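Local coordinates for hyaluronidase (Thermobaculum terrenum, PDB 5DIY), which probably hydrolyses terminal N-acetylhexosamine, such as O-linked N-acetylglucosamine, as a family 84 glycoside hydrolase, and is studied here as a mutant at its predicted proton-donor position, at residues Pro17-His20 against Gln21-Leu24; Tyr90-Glu93 against Glu94-Glu97; Leu149-Leu152 against Glu153-Ser157; Ser337-Phe340 against Glu341-Leu344; Lys380-Thr383 against Asp384-Asp387. One frame throughout, in Å; residues are numbered along the deposited sequence.

Interaction 1: Pro17-His20 against Gln21-Leu24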
loop_
_atom_site.group_PDB
_atom_site.type_symbol
_atom_site.label_atom_id
_atom_site.label_comp_id
_atom_site.label_asym_id
_atom_site.label_seq_id
_atom_site.Cartn_x
_atom_site.Cartn_y
_atom_site.Cartn_z
ATOM N N PRO C 17 6.278 -13.383 -1.402
ATOM C CA PRO C 17 6.928 -12.820 -2.589
ATOM C C PRO C 17 6.191 -13.147 -3.888
ATOM O O PRO C 17 5.485 -14.156 -3.972
ATOM C CB PRO C 17 8.315 -13.479 -2.576
ATOM C CG PRO C 17 8.557 -13.830 -1.151
ATOM C CD PRO C 17 7.212 -14.215 -0.617
ATOM N N TRP C 18 6.335 -12.286 -4.885
ATOM C CA TRP C 18 5.776 -12.556 -6.198
ATOM C C TRP C 18 6.354 -13.847 -6.786
ATOM O O TRP C 18 7.536 -14.151 -6.592
ATOM C CB TRP C 18 6.057 -11.404 -7.155
ATOM C CG TRP C 18 5.255 -10.165 -6.914
ATOM C CD1 TRP C 18 4.171 -10.011 -6.081
ATOM C CD2 TRP C 18 5.448 -8.903 -7.550
ATOM N NE1 TRP C 18 3.697 -8.728 -6.153
ATOM C CE2 TRP C 18 4.459 -8.025 -7.046
ATOM C CE3 TRP C 18 6.371 -8.420 -8.481
ATOM C CZ2 TRP C 18 4.360 -6.698 -7.462
ATOM C CZ3 TRP C 18 6.276 -7.096 -8.887
ATOM C CH2 TRP C 18 5.278 -6.249 -8.373
ATOM N N GLU C 19 5.507 -14.590 -7.501
ATOM C CA GLU C 19 5.922 -15.791 -8.228
ATOM C C GLU C 19 6.833 -15.401 -9.382
ATOM O O GLU C 19 6.754 -14.277 -9.902
ATOM C CB GLU C 19 4.713 -16.535 -8.817
ATOM C CG GLU C 19 3.704 -17.072 -7.815
ATOM C CD GLU C 19 4.207 -18.245 -6.996
ATOM O OE1 GLU C 19 5.266 -18.829 -7.319
ATOM O OE2 GLU C 19 3.526 -18.588 -6.009
ATOM N N HIS C 20 7.674 -16.343 -9.797
ATOM C CA HIS C 20 8.598 -16.130 -10.908
ATOM C C HIS C 20 7.878 -15.657 -12.174
ATOM O O HIS C 20 8.353 -14.745 -12.869
ATOM C CB HIS C 20 9.404 -17.411 -11.191
ATOM C CG HIS C 20 10.384 -17.268 -12.315
ATOM N ND1 HIS C 20 11.492 -16.452 -12.236
ATOM C CD2 HIS C 20 10.413 -17.825 -13.549
ATOM C CE1 HIS C 20 12.161 -16.511 -13.375
ATOM N NE2 HIS C 20 11.528 -17.339 -14.186
ATOM N N GLN C 21 6.731 -16.270 -12.459
ATOM C CA GLN C 21 5.937 -15.920 -13.638
ATOM C C GLN C 21 5.302 -14.523 -13.547
ATOM O O GLN C 21 5.177 -13.823 -14.553
ATOM C CB GLN C 21 4.842 -16.975 -13.873
ATOM C CG GLN C 21 4.139 -16.858 -15.217
ATOM C CD GLN C 21 5.113 -16.926 -16.381
ATOM O OE1 GLN C 21 5.988 -17.804 -16.424
ATOM N NE2 GLN C 21 4.987 -15.982 -17.319
ATOM N N GLU C 22 4.895 -14.142 -12.341
ATOM C CA GLU C 22 4.317 -12.812 -12.082
ATOM C C GLU C 22 5.355 -11.709 -12.300
ATOM O O GLU C 22 5.048 -10.666 -12.875
ATOM C CB GLU C 22 3.751 -12.753 -10.662
ATOM C CG GLU C 22 2.554 -13.671 -10.467
ATOM C CD GLU C 22 2.139 -13.871 -9.018
ATOM O OE1 GLU C 22 2.963 -13.725 -8.098
ATOM O OE2 GLU C 22 0.958 -14.194 -8.793
ATOM N N ARG C 23 6.588 -11.956 -11.864
ATOM C CA ARG C 23 7.706 -11.038 -12.125
ATOM C C ARG C 23 7.960 -10.860 -13.614
ATOM O O ARG C 23 8.086 -9.730 -14.084
ATOM C CB ARG C 23 8.977 -11.521 -11.432
ATOM C CG ARG C 23 8.916 -11.358 -9.930
ATOM C CD ARG C 23 9.980 -12.184 -9.245
ATOM N NE ARG C 23 9.915 -12.041 -7.799
ATOM C CZ ARG C 23 10.449 -12.883 -6.918
ATOM N NH1 ARG C 23 11.108 -13.975 -7.309
ATOM N NH2 ARG C 23 10.323 -12.637 -5.617
ATOM N N LEU C 24 8.004 -11.969 -14.350
ATOM C CA LEU C 24 8.217 -11.928 -15.801
ATOM C C LEU C 24 7.098 -11.155 -16.499
ATOM O O LEU C 24 7.358 -10.337 -17.377
ATOM C CB LEU C 24 8.314 -13.345 -16.384
ATOM C CG LEU C 24 9.533 -14.173 -15.968
ATOM C CD1 LEU C 24 9.285 -15.648 -16.241
ATOM C CD2 LEU C 24 10.795 -13.692 -16.669
HETATM O O HOH W 1 12.021 -15.600 -9.536
#
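E22 OE1 accepts from E19 N at 2.8 Å in a nearly straight bond, the N-H...O angle being 164°. The donor meets OE1 on its anti side, 31° out of the carboxylate plane. E22 reaches it because CG lies anti to the carbonyl carbon (chi1 -66°) and the chain then runs extended back toward the helix start; in passing, OE1 also lies 3.4 Å from E19 CB. E22 OE2 has a second partner, the ammonium of K367.

E19 is the N-cap of helix 20-32 and E22 its N3 residue, so the bond is the N3-to-N-cap half of a capping box. The E19 carboxylate turns away instead to a salt bridge with K16. The helix is the first after strand 6-11 in the TIM barrel, and W18, in the loop between them, has its side chain about 7 Å from that of N257, a residue that binds N-acetylglucosamine.

R23 fills the inner side of the turn. W18 O sits 3.2 Å above the centre of its guanidinium plane, R23 NE pairs with E11, and a water at the guanidinium edge, 2.9 Å from R23 NH1, also bonds H20 ND1. L24 CG lies over one face of the H20 imidazole, near its rim, and L24 CD1 comes 3.5 Å from H20 NE2.

Interaction 2: Tyr90-Glu93 against Glu94-Glu97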
loop_
_atom_site.group_PDB
_atom_site.type_symbol
_atom_site.label_atom_id
_atom_site.label_comp_id
_atom_site.label_asym_id
_atom_site.label_seq_id
_atom_site.Cartn_x
_atom_site.Cartn_y
_atom_site.Cartn_z
ATOM N N TYR C 90 30.036 -4.269 10.808
ATOM C CA TYR C 90 30.457 -3.254 9.833
ATOM C C TYR C 90 31.977 -3.174 9.639
ATOM O O TYR C 90 32.447 -3.058 8.510
ATOM C CB TYR C 90 29.910 -1.874 10.218
ATOM C CG TYR C 90 28.411 -1.741 10.068
ATOM C CD1 TYR C 90 27.836 -1.487 8.824
ATOM C CD2 TYR C 90 27.563 -1.871 11.170
ATOM C CE1 TYR C 90 26.466 -1.366 8.680
ATOM C CE2 TYR C 90 26.190 -1.750 11.035
ATOM C CZ TYR C 90 25.644 -1.499 9.789
ATOM O OH TYR C 90 24.282 -1.377 9.650
ATOM N N SER C 91 32.730 -3.257 10.738
ATOM C CA SER C 91 34.199 -3.137 10.711
ATOM C C SER C 91 34.941 -4.402 10.269
ATOM O O SER C 91 36.147 -4.339 10.016
ATOM C CB SER C 91 34.724 -2.701 12.087
ATOM O OG SER C 91 34.374 -3.643 13.087
ATOM N N SER C 92 34.239 -5.534 10.176
ATOM C CA SER C 92 34.870 -6.820 9.865
ATOM C C SER C 92 35.182 -6.956 8.387
ATOM O O SER C 92 34.274 -6.945 7.555
ATOM C CB SER C 92 33.972 -7.987 10.283
ATOM O OG SER C 92 34.453 -9.215 9.763
ATOM N N GLU C 93 36.466 -7.127 8.076
ATOM C CA GLU C 93 36.921 -7.387 6.707
ATOM C C GLU C 93 36.285 -8.659 6.128
ATOM O O GLU C 93 35.911 -8.684 4.960
ATOM C CB GLU C 93 38.456 -7.470 6.654
ATOM C CG GLU C 93 39.148 -6.128 6.887
ATOM C CD GLU C 93 40.674 -6.211 6.912
ATOM O OE1 GLU C 93 41.228 -7.147 7.532
ATOM O OE2 GLU C 93 41.330 -5.321 6.327
ATOM N N GLU C 94 36.146 -9.692 6.958
ATOM C CA GLU C 94 35.526 -10.962 6.552
ATOM C C GLU C 94 34.056 -10.805 6.113
ATOM O O GLU C 94 33.615 -11.474 5.178
ATOM C CB GLU C 94 35.638 -11.990 7.686
ATOM C CG GLU C 94 35.259 -13.416 7.298
ATOM C CD GLU C 94 35.460 -14.436 8.416
ATOM O OE1 GLU C 94 36.173 -14.141 9.403
ATOM O OE2 GLU C 94 34.902 -15.552 8.298
ATOM N N GLU C 95 33.313 -9.920 6.779
ATOM C CA GLU C 95 31.914 -9.644 6.412
ATOM C C GLU C 95 31.786 -9.033 5.014
ATOM O O GLU C 95 30.919 -9.449 4.242
ATOM C CB GLU C 95 31.246 -8.726 7.437
ATOM C CG GLU C 95 31.012 -9.366 8.796
ATOM C CD GLU C 95 29.748 -10.205 8.849
ATOM O OE1 GLU C 95 29.690 -11.267 8.198
ATOM O OE2 GLU C 95 28.803 -9.806 9.560
ATOM N N LEU C 96 32.640 -8.056 4.699
ATOM C CA LEU C 96 32.729 -7.492 3.344
ATOM C C LEU C 96 32.913 -8.581 2.290
ATOM O O LEU C 96 32.204 -8.601 1.282
ATOM C CB LEU C 96 33.884 -6.486 3.237
ATOM C CG LEU C 96 34.296 -5.994 1.837
ATOM C CD1 LEU C 96 33.133 -5.297 1.151
ATOM C CD2 LEU C 96 35.492 -5.062 1.931
ATOM N N GLU C 97 33.870 -9.476 2.531
ATOM C CA GLU C 97 34.157 -10.573 1.598
ATOM C C GLU C 97 32.930 -11.469 1.409
ATOM O O GLU C 97 32.647 -11.904 0.294
ATOM C CB GLU C 97 35.340 -11.432 2.073
ATOM C CG GLU C 97 36.678 -10.716 2.251
ATOM C CD GLU C 97 37.173 -10.016 1.000
ATOM O OE1 GLU C 97 36.936 -10.523 -0.123
ATOM O OE2 GLU C 97 37.808 -8.947 1.138
#
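S92 and E95 make the close-packed half of this turn. The hydroxyl oxygen S92 OG accepts from E95 N at 3.3 Å with an N-H...O angle of 154°, and S92 CB lies 3.6 Å from E95 CG, so the polar cap and the aliphatic packing come from one short side chain. OG is carried to the amide by a first torsion that sets it opposite the serine's own nitrogen (chi1 169°). S92 O adds only weak bonds: E95 N reaches it at a poor angle of 124°, and L96 N is long at 3.5 Å.

This is the N-cap of helix 93-108, where the chain leaving strand 77-82 of the TIM barrel enters an outer helix, and the serine answers one of the amides that the first turn leaves without a helical acceptor. With an alanine here, E95 N would probably lose its straighter acceptor and be left with the weak, bent bond to S92 O, while the E95 methylene would lose the hydroxyl it rests against.

Beyond E95 CG the chain bends at chi2 and takes the carboxylate away from the cap to R53, while L96 turns inward onto V148 of helix 137-153. E97 CG, beside its own backbone N, comes 3.5 Å from E93 O, and the E97 carboxylate goes to R151 of helix 137-153. The loose side is that of E93 and E94, both exposed, their chains extended beyond CG with the carboxylates directed outward; E93 bonds across the turn through its backbone, E97 N to E93 O at 3.3 Å.

Interaction 3: Leu149-Leu152 against Glu153-Ser157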
loop_
_atom_site.group_PDB
_atom_site.type_symbol
_atom_site.label_atom_id
_atom_site.label_comp_id
_atom_site.label_asym_id
_atom_site.label_seq_id
_atom_site.Cartn_x
_atom_site.Cartn_y
_atom_site.Cartn_z
ATOM N N LEU C 149 31.868 -0.222 -2.405
ATOM C CA LEU C 149 31.963 0.474 -3.693
ATOM C C LEU C 149 33.367 0.388 -4.276
ATOM O O LEU C 149 33.539 0.004 -5.437
ATOM C CB LEU C 149 31.563 1.953 -3.560
ATOM C CG LEU C 149 31.482 2.757 -4.870
ATOM C CD1 LEU C 149 30.465 2.154 -5.833
ATOM C CD2 LEU C 149 31.153 4.217 -4.599
ATOM N N GLN C 150 34.357 0.748 -3.462
ATOM C CA GLN C 150 35.764 0.690 -3.869
ATOM C C GLN C 150 36.162 -0.705 -4.371
ATOM O O GLN C 150 36.866 -0.815 -5.376
ATOM C CB GLN C 150 36.678 1.177 -2.735
ATOM C CG GLN C 150 36.604 2.685 -2.543
ATOM C CD GLN C 150 37.317 3.204 -1.304
ATOM O OE1 GLN C 150 37.710 2.439 -0.415
ATOM N NE2 GLN C 150 37.469 4.524 -1.229
ATOM N N ARG C 151 35.678 -1.756 -3.708
ATOM C CA ARG C 151 35.876 -3.132 -4.184
ATOM C C ARG C 151 35.230 -3.369 -5.556
ATOM O O ARG C 151 35.865 -3.925 -6.451
ATOM C CB ARG C 151 35.344 -4.153 -3.168
ATOM C CG ARG C 151 35.382 -5.614 -3.621
ATOM C CD ARG C 151 36.800 -6.105 -3.910
ATOM N NE ARG C 151 37.588 -6.148 -2.681
ATOM C CZ ARG C 151 37.499 -7.094 -1.747
ATOM N NH1 ARG C 151 36.664 -8.125 -1.883
ATOM N NH2 ARG C 151 38.257 -7.007 -0.659
ATOM N N LEU C 152 33.973 -2.954 -5.713
ATOM C CA LEU C 152 33.247 -3.153 -6.976
ATOM C C LEU C 152 33.853 -2.383 -8.155
ATOM O O LEU C 152 33.807 -2.868 -9.289
ATOM C CB LEU C 152 31.762 -2.793 -6.826
ATOM C CG LEU C 152 30.911 -3.724 -5.955
ATOM C CD1 LEU C 152 29.512 -3.141 -5.804
ATOM C CD2 LEU C 152 30.856 -5.136 -6.526
ATOM N N GLU C 153 34.416 -1.200 -7.899
ATOM C CA GLU C 153 35.116 -0.436 -8.950
ATOM C C GLU C 153 36.365 -1.159 -9.476
ATOM O O GLU C 153 36.736 -0.979 -10.635
ATOM C CB GLU C 153 35.477 0.975 -8.467
ATOM C CG GLU C 153 34.273 1.906 -8.378
ATOM C CD GLU C 153 34.555 3.216 -7.657
ATOM O OE1 GLU C 153 35.557 3.316 -6.912
ATOM O OE2 GLU C 153 33.755 4.159 -7.830
ATOM N N SER C 154 36.985 -1.979 -8.621
ATOM C CA SER C 154 38.094 -2.863 -9.002
ATOM C C SER C 154 37.656 -4.261 -9.497
ATOM O O SER C 154 38.506 -5.123 -9.715
ATOM C CB SER C 154 39.046 -3.029 -7.807
ATOM O OG SER C 154 39.423 -1.771 -7.266
ATOM N N THR C 155 36.350 -4.482 -9.669
ATOM C CA THR C 155 35.797 -5.773 -10.113
ATOM C C THR C 155 35.082 -5.659 -11.464
ATOM O O THR C 155 35.323 -6.470 -12.365
ATOM C CB THR C 155 34.789 -6.336 -9.080
ATOM O OG1 THR C 155 35.328 -6.221 -7.759
ATOM C CG2 THR C 155 34.462 -7.806 -9.360
ATOM N N ILE C 156 34.189 -4.673 -11.585
ATOM C CA ILE C 156 33.378 -4.471 -12.789
ATOM C C ILE C 156 33.430 -3.021 -13.274
ATOM O O ILE C 156 33.929 -2.137 -12.576
ATOM C CB ILE C 156 31.901 -4.897 -12.557
ATOM C CG1 ILE C 156 31.264 -4.125 -11.389
ATOM C CG2 ILE C 156 31.819 -6.397 -12.308
ATOM C CD1 ILE C 156 29.750 -4.101 -11.425
ATOM N N SER C 157 32.905 -2.800 -14.477
ATOM C CA SER C 157 32.771 -1.461 -15.060
ATOM C C SER C 157 31.507 -0.751 -14.556
ATOM O O SER C 157 30.413 -1.312 -14.603
ATOM C CB SER C 157 32.722 -1.560 -16.588
ATOM O OG SER C 157 33.812 -2.323 -17.083
#
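Backbone bonds carry the helix toward its end and then close it: E153 N donates to L149 O at 2.9 Å in the usual i to i+4 pattern, while L152 O takes two amides, I156 N at 2.9 Å in an almost perfectly straight bond (178°) and T155 N at 3.0 Å. The two come from different directions, I156 N close to the line of the carbonyl and T155 N far above its plane, 73° out of it. That double grip leaves L152 O well satisfied where the helix unwinds, and I156 beyond it is already extended.

Two hydroxyls serve carbonyls one turn back. T155 OG1, placed anti to its own carbonyl carbon by a chi1 of -46°, donates to R151 O at 2.7 Å from above the carbonyl plane. S154 OG also donates to Q150 O, weakly, at 3.3 Å. R151 CD lies 4.1 Å from T155 OG1; bends at chi2 and chi3 then direct the R151 guanidinium to E97 of helix 93-108. E153, extended beyond CG, crosses the L149 branch, with its OE2 4.0 Å from L149 CG; this is a loose surface touch. L152 and I156 turn the other way, onto L107 of helix 93-108.

Serine and threonine hydroxyls returning to carbonyls four residues earlier, with L152 O accepting two amides near the helix end, form the C-terminal region of helix 137-153, an outer helix of the TIM barrel, as the chain turns back toward strand 160-164.

Interaction 4: Ser337-Phe340 against Glu341-Leu344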
loop_
_atom_site.group_PDB
_atom_site.type_symbol
_atom_site.label_atom_id
_atom_site.label_comp_id
_atom_site.label_asym_id
_atom_site.label_seq_id
_atom_site.Cartn_x
_atom_site.Cartn_y
_atom_site.Cartn_z
ATOM N N SER C 337 -35.877 14.996 9.646
ATOM C CA SER C 337 -36.500 16.240 9.164
ATOM C C SER C 337 -37.781 15.998 8.349
ATOM O O SER C 337 -38.136 16.810 7.480
ATOM C CB SER C 337 -35.496 17.019 8.312
ATOM O OG SER C 337 -34.262 17.165 8.985
ATOM N N PHE C 338 -38.473 14.897 8.642
ATOM C CA PHE C 338 -39.726 14.504 7.971
ATOM C C PHE C 338 -39.623 14.261 6.457
ATOM O O PHE C 338 -40.619 14.321 5.738
ATOM C CB PHE C 338 -40.868 15.472 8.348
ATOM C CG PHE C 338 -41.693 14.985 9.507
ATOM C CD1 PHE C 338 -41.099 14.774 10.751
ATOM C CD2 PHE C 338 -43.051 14.694 9.352
ATOM C CE1 PHE C 338 -41.838 14.297 11.824
ATOM C CE2 PHE C 338 -43.799 14.222 10.426
ATOM C CZ PHE C 338 -43.190 14.022 11.662
ATOM N N ARG C 339 -38.421 13.918 5.991
ATOM C CA ARG C 339 -38.178 13.617 4.592
ATOM C C ARG C 339 -37.936 12.114 4.468
ATOM O O ARG C 339 -36.907 11.668 3.948
ATOM C CB ARG C 339 -36.994 14.431 4.087
ATOM C CG ARG C 339 -37.264 15.928 4.057
ATOM C CD ARG C 339 -36.215 16.662 3.241
ATOM N NE ARG C 339 -34.881 16.547 3.836
ATOM C CZ ARG C 339 -34.319 17.407 4.692
ATOM N NH1 ARG C 339 -34.952 18.502 5.117
ATOM N NH2 ARG C 339 -33.090 17.164 5.144
ATOM N N PHE C 340 -38.924 11.347 4.923
ATOM C CA PHE C 340 -38.815 9.883 5.013
ATOM C C PHE C 340 -38.706 9.245 3.636
ATOM O O PHE C 340 -37.881 8.359 3.420
ATOM C CB PHE C 340 -40.013 9.277 5.755
ATOM C CG PHE C 340 -40.294 9.929 7.078
ATOM C CD1 PHE C 340 -39.402 9.786 8.133
ATOM C CD2 PHE C 340 -41.438 10.706 7.269
ATOM C CE1 PHE C 340 -39.643 10.396 9.358
ATOM C CE2 PHE C 340 -41.689 11.313 8.501
ATOM C CZ PHE C 340 -40.788 11.156 9.546
ATOM N N GLU C 341 -39.536 9.720 2.712
ATOM C CA GLU C 341 -39.557 9.209 1.339
ATOM C C GLU C 341 -38.225 9.431 0.639
ATOM O O GLU C 341 -37.758 8.558 -0.081
ATOM C CB GLU C 341 -40.692 9.857 0.527
ATOM C CG GLU C 341 -42.087 9.519 1.048
ATOM C CD GLU C 341 -43.205 9.907 0.090
ATOM O OE1 GLU C 341 -43.015 10.831 -0.736
ATOM O OE2 GLU C 341 -44.285 9.280 0.173
ATOM N N GLN C 342 -37.618 10.592 0.869
ATOM C CA GLN C 342 -36.339 10.950 0.247
ATOM C C GLN C 342 -35.197 10.083 0.809
ATOM O O GLN C 342 -34.370 9.569 0.052
ATOM C CB GLN C 342 -36.027 12.444 0.441
ATOM C CG GLN C 342 -37.034 13.405 -0.201
ATOM C CD GLN C 342 -38.203 13.796 0.715
ATOM O OE1 GLN C 342 -38.774 12.958 1.424
ATOM N NE2 GLN C 342 -38.564 15.072 0.692
ATOM N N GLY C 343 -35.173 9.911 2.130
ATOM C CA GLY C 343 -34.169 9.085 2.792
ATOM C C GLY C 343 -34.229 7.622 2.390
ATOM O O GLY C 343 -33.193 7.002 2.146
ATOM N N LEU C 344 -35.440 7.073 2.334
ATOM C CA LEU C 344 -35.653 5.697 1.878
ATOM C C LEU C 344 -35.272 5.509 0.403
ATOM O O LEU C 344 -34.658 4.492 0.051
ATOM C CB LEU C 344 -37.105 5.253 2.115
ATOM C CG LEU C 344 -37.525 5.023 3.575
ATOM C CD1 LEU C 344 -39.011 4.699 3.639
ATOM C CD2 LEU C 344 -36.697 3.921 4.230
#
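The guanidinium of R339 and the amide of Q342 are turned 77° apart, and their side chains cross at about a right angle. Contact is made lower down, where Q342 CD lies 3.6 Å from R339 CB; the Q342 chain, bent at chi2, folds back over the start of the helix to get there. One face of the guanidinium carries S337 CB, 3.4 Å above the plane and toward its rim, while R339 NE pairs with D334 on the preceding helix.

F338 of the loop and F340, the first residue of the helix, also lie against each other: F340 CZ stands 3.8 Å above the centre of the F338 ring, and one face of the F340 ring has F338 CA over its rim. F340 further meets the ring of F397. Its backbone starts the helix, F340 O accepting from L344 N at 3.0 Å, and R339 O accepts from G343 N at 3.1 Å. L344 CG rests 3.4 Å from F340 O and its branch reaches helix 373-398.

F338 has left-handed helical backbone angles (phi 61°) within the connection. The whole forms the short loop joining helices 322-336 and 340-362, with R339 at the N-cap position of the second.

Interaction 5: Lys380-Thr383 against Asp384-Asp387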
loop_
_atom_site.group_PDB
_atom_site.type_symbol
_atom_site.label_atom_id
_atom_site.label_comp_id
_atom_site.label_asym_id
_atom_site.label_seq_id
_atom_site.Cartn_x
_atom_site.Cartn_y
_atom_site.Cartn_z
ATOM N N LYS C 380 -20.472 -7.376 -1.046
ATOM C CA LYS C 380 -21.832 -7.923 -1.174
ATOM C C LYS C 380 -22.498 -8.119 0.185
ATOM O O LYS C 380 -23.664 -7.775 0.350
ATOM C CB LYS C 380 -21.864 -9.244 -1.970
ATOM C CG LYS C 380 -23.208 -9.964 -1.875
ATOM C CD LYS C 380 -23.555 -10.793 -3.095
ATOM C CE LYS C 380 -24.984 -11.325 -2.986
ATOM N NZ LYS C 380 -25.174 -12.189 -1.784
ATOM N N LEU C 381 -21.773 -8.682 1.145
ATOM C CA LEU C 381 -22.312 -8.849 2.498
ATOM C C LEU C 381 -22.806 -7.518 3.093
ATOM O O LEU C 381 -23.936 -7.443 3.577
ATOM C CB LEU C 381 -21.286 -9.521 3.427
ATOM C CG LEU C 381 -21.333 -11.052 3.633
ATOM C CD1 LEU C 381 -21.934 -11.829 2.463
ATOM C CD2 LEU C 381 -19.957 -11.597 3.990
ATOM N N TRP C 382 -21.983 -6.469 3.032
ATOM C CA TRP C 382 -22.401 -5.153 3.553
ATOM C C TRP C 382 -23.658 -4.656 2.837
ATOM O O TRP C 382 -24.528 -4.055 3.456
ATOM C CB TRP C 382 -21.283 -4.103 3.429
ATOM C CG TRP C 382 -20.160 -4.209 4.438
ATOM C CD1 TRP C 382 -18.834 -4.352 4.163
ATOM C CD2 TRP C 382 -20.267 -4.138 5.866
ATOM N NE1 TRP C 382 -18.105 -4.395 5.328
ATOM C CE2 TRP C 382 -18.960 -4.262 6.389
ATOM C CE3 TRP C 382 -21.340 -3.996 6.756
ATOM C CZ2 TRP C 382 -18.697 -4.246 7.764
ATOM C CZ3 TRP C 382 -21.077 -3.980 8.122
ATOM C CH2 TRP C 382 -19.764 -4.106 8.612
ATOM N N THR C 383 -23.745 -4.935 1.535
ATOM C CA THR C 383 -24.918 -4.615 0.716
ATOM C C THR C 383 -26.170 -5.385 1.160
ATOM O O THR C 383 -27.253 -4.797 1.256
ATOM C CB THR C 383 -24.639 -4.889 -0.778
ATOM O OG1 THR C 383 -23.367 -4.325 -1.139
ATOM C CG2 THR C 383 -25.737 -4.307 -1.669
ATOM N N ASP C 384 -26.016 -6.682 1.437
ATOM C CA ASP C 384 -27.106 -7.504 1.990
ATOM C C ASP C 384 -27.635 -6.907 3.292
ATOM O O ASP C 384 -28.844 -6.902 3.536
ATOM C CB ASP C 384 -26.652 -8.953 2.277
ATOM C CG ASP C 384 -26.361 -9.763 1.017
ATOM O OD1 ASP C 384 -26.905 -9.473 -0.061
ATOM O OD2 ASP C 384 -25.570 -10.719 1.122
ATOM N N TYR C 385 -26.730 -6.387 4.121
ATOM C CA TYR C 385 -27.116 -5.861 5.433
ATOM C C TYR C 385 -27.846 -4.520 5.304
ATOM O O TYR C 385 -28.821 -4.270 6.021
ATOM C CB TYR C 385 -25.909 -5.744 6.371
ATOM C CG TYR C 385 -25.036 -6.983 6.490
ATOM C CD1 TYR C 385 -25.489 -8.261 6.107
ATOM C CD2 TYR C 385 -23.749 -6.883 7.015
ATOM C CE1 TYR C 385 -24.674 -9.379 6.224
ATOM C CE2 TYR C 385 -22.934 -7.996 7.142
ATOM C CZ TYR C 385 -23.398 -9.242 6.742
ATOM O OH TYR C 385 -22.580 -10.345 6.870
ATOM N N LEU C 386 -27.386 -3.666 4.389
ATOM C CA LEU C 386 -28.082 -2.409 4.093
ATOM C C LEU C 386 -29.512 -2.638 3.613
ATOM O O LEU C 386 -30.411 -1.879 3.956
ATOM C CB LEU C 386 -27.330 -1.594 3.038
ATOM C CG LEU C 386 -26.092 -0.848 3.522
ATOM C CD1 LEU C 386 -25.338 -0.284 2.322
ATOM C CD2 LEU C 386 -26.466 0.268 4.492
ATOM N N ASP C 387 -29.697 -3.683 2.812
ATOM C CA ASP C 387 -31.012 -4.106 2.342
ATOM C C ASP C 387 -31.966 -4.410 3.509
ATOM O O ASP C 387 -33.129 -4.013 3.492
ATOM C CB ASP C 387 -30.865 -5.340 1.433
ATOM C CG ASP C 387 -31.966 -5.454 0.393
ATOM O OD1 ASP C 387 -32.817 -4.544 0.269
ATOM O OD2 ASP C 387 -31.977 -6.481 -0.320
#
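K380 and D384 pair one helical turn apart, twice over: D384 N donates to K380 O at 2.8 Å, and K380 NZ makes a salt bridge to D384 OD2 at 3.3 Å, on the syn lone pair of that oxygen. A late bend (chi4 -60°) after an extended run brings the lysine NZ to OD2; K380 CE, before the bend, lies 4.0 Å from D384 OD1.

The other carbonyls are met in sequence. L381 O accepts from Y385 N at 3.0 Å, W382 O from L386 N with a weak second bond from Y385 N, and T383 O from D387 N at 3.1 Å. The T383 hydroxyl is taken care of by Y379 O, one turn earlier.

L381 O has a further neighbour: it lies 3.0 Å above the middle of the Y385 ring. The ring is laid back over that turn, alongside L381, with Y385 OH 3.5 Å from L381 CG. Its edge is turned toward the face of the W382 six-membered ring in an offset edge-to-face pair, planes 77° apart and centroids 5.8 Å distant. Replacing the tyrosine by alanine would probably leave the W382 face and L381 without the ring packed on them and open a gap toward F432.

Helix 373-398 thus divides its chemistry by face: a rather long ion pair, probably modest in strength, lies on the partly exposed side, while aromatic packing against helices 412-428 and 440-451 holds the buried one.

In chain order, interactions 1, 2 and 3 belong to the eight-stranded TIM barrel and interactions 4 and 5 to the helical region that follows it. Interactions 1 and 2 are helix starts reached after strands 6-11 and 77-82; interaction 3 is the end of helix 137-153. Interactions 2 and 3, centres 16 Å apart, lie on adjoining outer helices and are joined by a salt bridge, E97 OE2 to R151 NH2 at 2.7 Å. Interaction 1, its centre 33 Å and 30 Å from those of interactions 2 and 3, is the one near the sugar site. Interactions 4 and 5, centres 21 Å apart, sit on helices 340-362 and 373-398, which pack together. The centre of interaction 4 lies 74 Å from those of interactions 2 and 3, reflecting the elongated chain.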